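Local coordinates for SusD superfamily protein (Bacteroides thetaiotaomicron VPI-5482, PDB 3HDX) that probably binds polysaccharide at the outer membrane as a SusD homolog, in the service of carbohydrate metabolism, at residues A[115-120]-A[259-264]. Sequence-based numbering, arbitrary orientation.
Sequences RALRAF and LGFNFA. With EDO (1,2-ethanediol), chain I.
F120 and F261 reach toward each other from opposite directions and meet at F120 CE2 and F261 CE2, 3.7 Å apart, a worked case of aromatic side chains spanning a helix and a strand too distant for backbone contact. Their rings lie obliquely, centroids 5.7 Å apart and planes at 35°. With CG anti to the backbone N (chi1 174°), F120 sends its ring out from the helix to this meeting point; F360, on strand 358-361, also meets the F120 ring edge-to-face.

Aliphatic contacts complete the join. L259 sets CD2 over one face of the F120 ring, toward its rim, while L259 CD1 lies 4.2 Å from F120 CD1. L117 brings CD2 to the edge of the F261 ring, in its plane, 3.9 Å from F261 CE1. An alanine in place of F120 would probably remove the ring that L259, F261 and F360 pack against and open a gap between helix and strand.

On the strand, G260 N and O both bond O1 of an ethanediol, probably from the crystallisation liquor, while backbone hydrogen bonds join L259 to T361 and F261 to I358. Segment 115-120 runs at 89° to strand 259-261: apolar packing of a helix against a short antiparallel strand pair, in the mainly helical SusD fold.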
# COMPACT_ATOMS: atom_id res chain seq x y z
N ARG A 115 -1.68 15.89 7.69
CA ARG A 115 -2.75 15.25 8.46
C ARG A 115 -3.08 13.89 7.83
O ARG A 115 -3.26 12.89 8.56
CB ARG A 115 -4.01 16.14 8.48
CG ARG A 115 -5.11 15.63 9.33
CD ARG A 115 -6.35 16.44 9.25
NE ARG A 115 -6.26 17.78 9.77
CZ ARG A 115 -6.47 18.17 11.01
NH1 ARG A 115 -6.56 17.31 12.01
NH2 ARG A 115 -6.47 19.49 11.29
N ALA A 116 -3.21 13.86 6.50
CA ALA A 116 -3.52 12.62 5.79
C ALA A 116 -2.38 11.59 5.89
O ALA A 116 -2.64 10.39 6.04
CB ALA A 116 -3.87 12.92 4.30
N LEU A 117 -1.13 12.06 5.81
CA LEU A 117 0.01 11.17 5.94
C LEU A 117 0.06 10.54 7.33
O LEU A 117 0.38 9.35 7.48
CB LEU A 117 1.32 11.89 5.58
CG LEU A 117 1.52 12.24 4.10
CD1 LEU A 117 2.65 13.28 3.93
CD2 LEU A 117 1.86 11.00 3.28
N ARG A 118 -0.21 11.34 8.36
CA ARG A 118 -0.26 10.81 9.72
C ARG A 118 -1.35 9.73 9.85
O ARG A 118 -1.12 8.68 10.47
CB ARG A 118 -0.46 11.94 10.73
CG ARG A 118 -0.66 11.47 12.16
CD ARG A 118 -0.59 12.63 13.14
NE ARG A 118 -1.75 13.51 12.99
CZ ARG A 118 -2.04 14.56 13.76
NH1 ARG A 118 -1.18 14.96 14.71
NH2 ARG A 118 -3.16 15.24 13.55
N ALA A 119 -2.55 10.03 9.29
CA ALA A 119 -3.66 9.09 9.33
C ALA A 119 -3.33 7.80 8.58
O ALA A 119 -3.66 6.69 9.04
CB ALA A 119 -4.95 9.74 8.78
N PHE A 120 -2.67 7.94 7.42
CA PHE A 120 -2.20 6.77 6.65
C PHE A 120 -1.22 5.93 7.47
O PHE A 120 -1.34 4.69 7.50
CB PHE A 120 -1.58 7.23 5.32
CG PHE A 120 -0.95 6.14 4.53
CD1 PHE A 120 -1.72 5.21 3.86
CD2 PHE A 120 0.44 6.03 4.47
CE1 PHE A 120 -1.11 4.20 3.10
CE2 PHE A 120 1.05 5.01 3.73
CZ PHE A 120 0.28 4.11 3.05
N LEU A 259 -2.32 6.60 -4.76
CA LEU A 259 -1.51 6.84 -3.56
C LEU A 259 -0.22 6.05 -3.70
O LEU A 259 -0.25 4.81 -3.88
CB LEU A 259 -2.27 6.45 -2.28
CG LEU A 259 -1.73 6.98 -0.93
CD1 LEU A 259 -2.83 6.78 0.13
CD2 LEU A 259 -0.45 6.37 -0.47
N GLY A 260 0.91 6.74 -3.64
CA GLY A 260 2.19 6.08 -3.71
C GLY A 260 3.30 6.97 -3.23
O GLY A 260 3.04 8.10 -2.82
N PHE A 261 4.53 6.42 -3.22
CA PHE A 261 5.73 7.12 -2.73
C PHE A 261 6.85 6.88 -3.71
O PHE A 261 7.11 5.73 -4.12
CB PHE A 261 6.12 6.64 -1.33
CG PHE A 261 5.02 6.85 -0.35
CD1 PHE A 261 4.87 8.07 0.29
CD2 PHE A 261 4.08 5.85 -0.13
CE1 PHE A 261 3.75 8.30 1.14
CE2 PHE A 261 2.98 6.08 0.72
CZ PHE A 261 2.83 7.31 1.35
N ASN A 262 7.49 7.97 -4.10
CA ASN A 262 8.50 7.94 -5.15
C ASN A 262 9.91 8.15 -4.61
O ASN A 262 10.11 8.81 -3.59
CB ASN A 262 8.21 9.06 -6.16
CG ASN A 262 6.76 9.07 -6.60
OD1 ASN A 262 6.17 8.01 -6.84
ND2 ASN A 262 6.16 10.25 -6.60
N PHE A 263 10.89 7.70 -5.38
CA PHE A 263 12.30 7.82 -4.96
C PHE A 263 13.08 8.79 -5.87
O PHE A 263 12.88 8.75 -7.10
CB PHE A 263 12.89 6.43 -4.96
CG PHE A 263 12.27 5.54 -3.90
CD1 PHE A 263 11.00 4.96 -4.11
CD2 PHE A 263 12.95 5.29 -2.69
CE1 PHE A 263 10.41 4.15 -3.15
CE2 PHE A 263 12.37 4.46 -1.70
CZ PHE A 263 11.11 3.88 -1.94
N ALA A 264 13.92 9.66 -5.25
CA ALA A 264 14.76 10.67 -5.97
C ALA A 264 16.26 10.40 -5.77
O ALA A 264 16.77 10.47 -4.64
CB ALA A 264 14.42 12.11 -5.50
C1 EDO I . 0.74 10.40 -3.95
O1 EDO I . 0.29 9.51 -3.00
C2 EDO I . 0.08 10.17 -5.27
O2 EDO I . 0.66 9.01 -5.87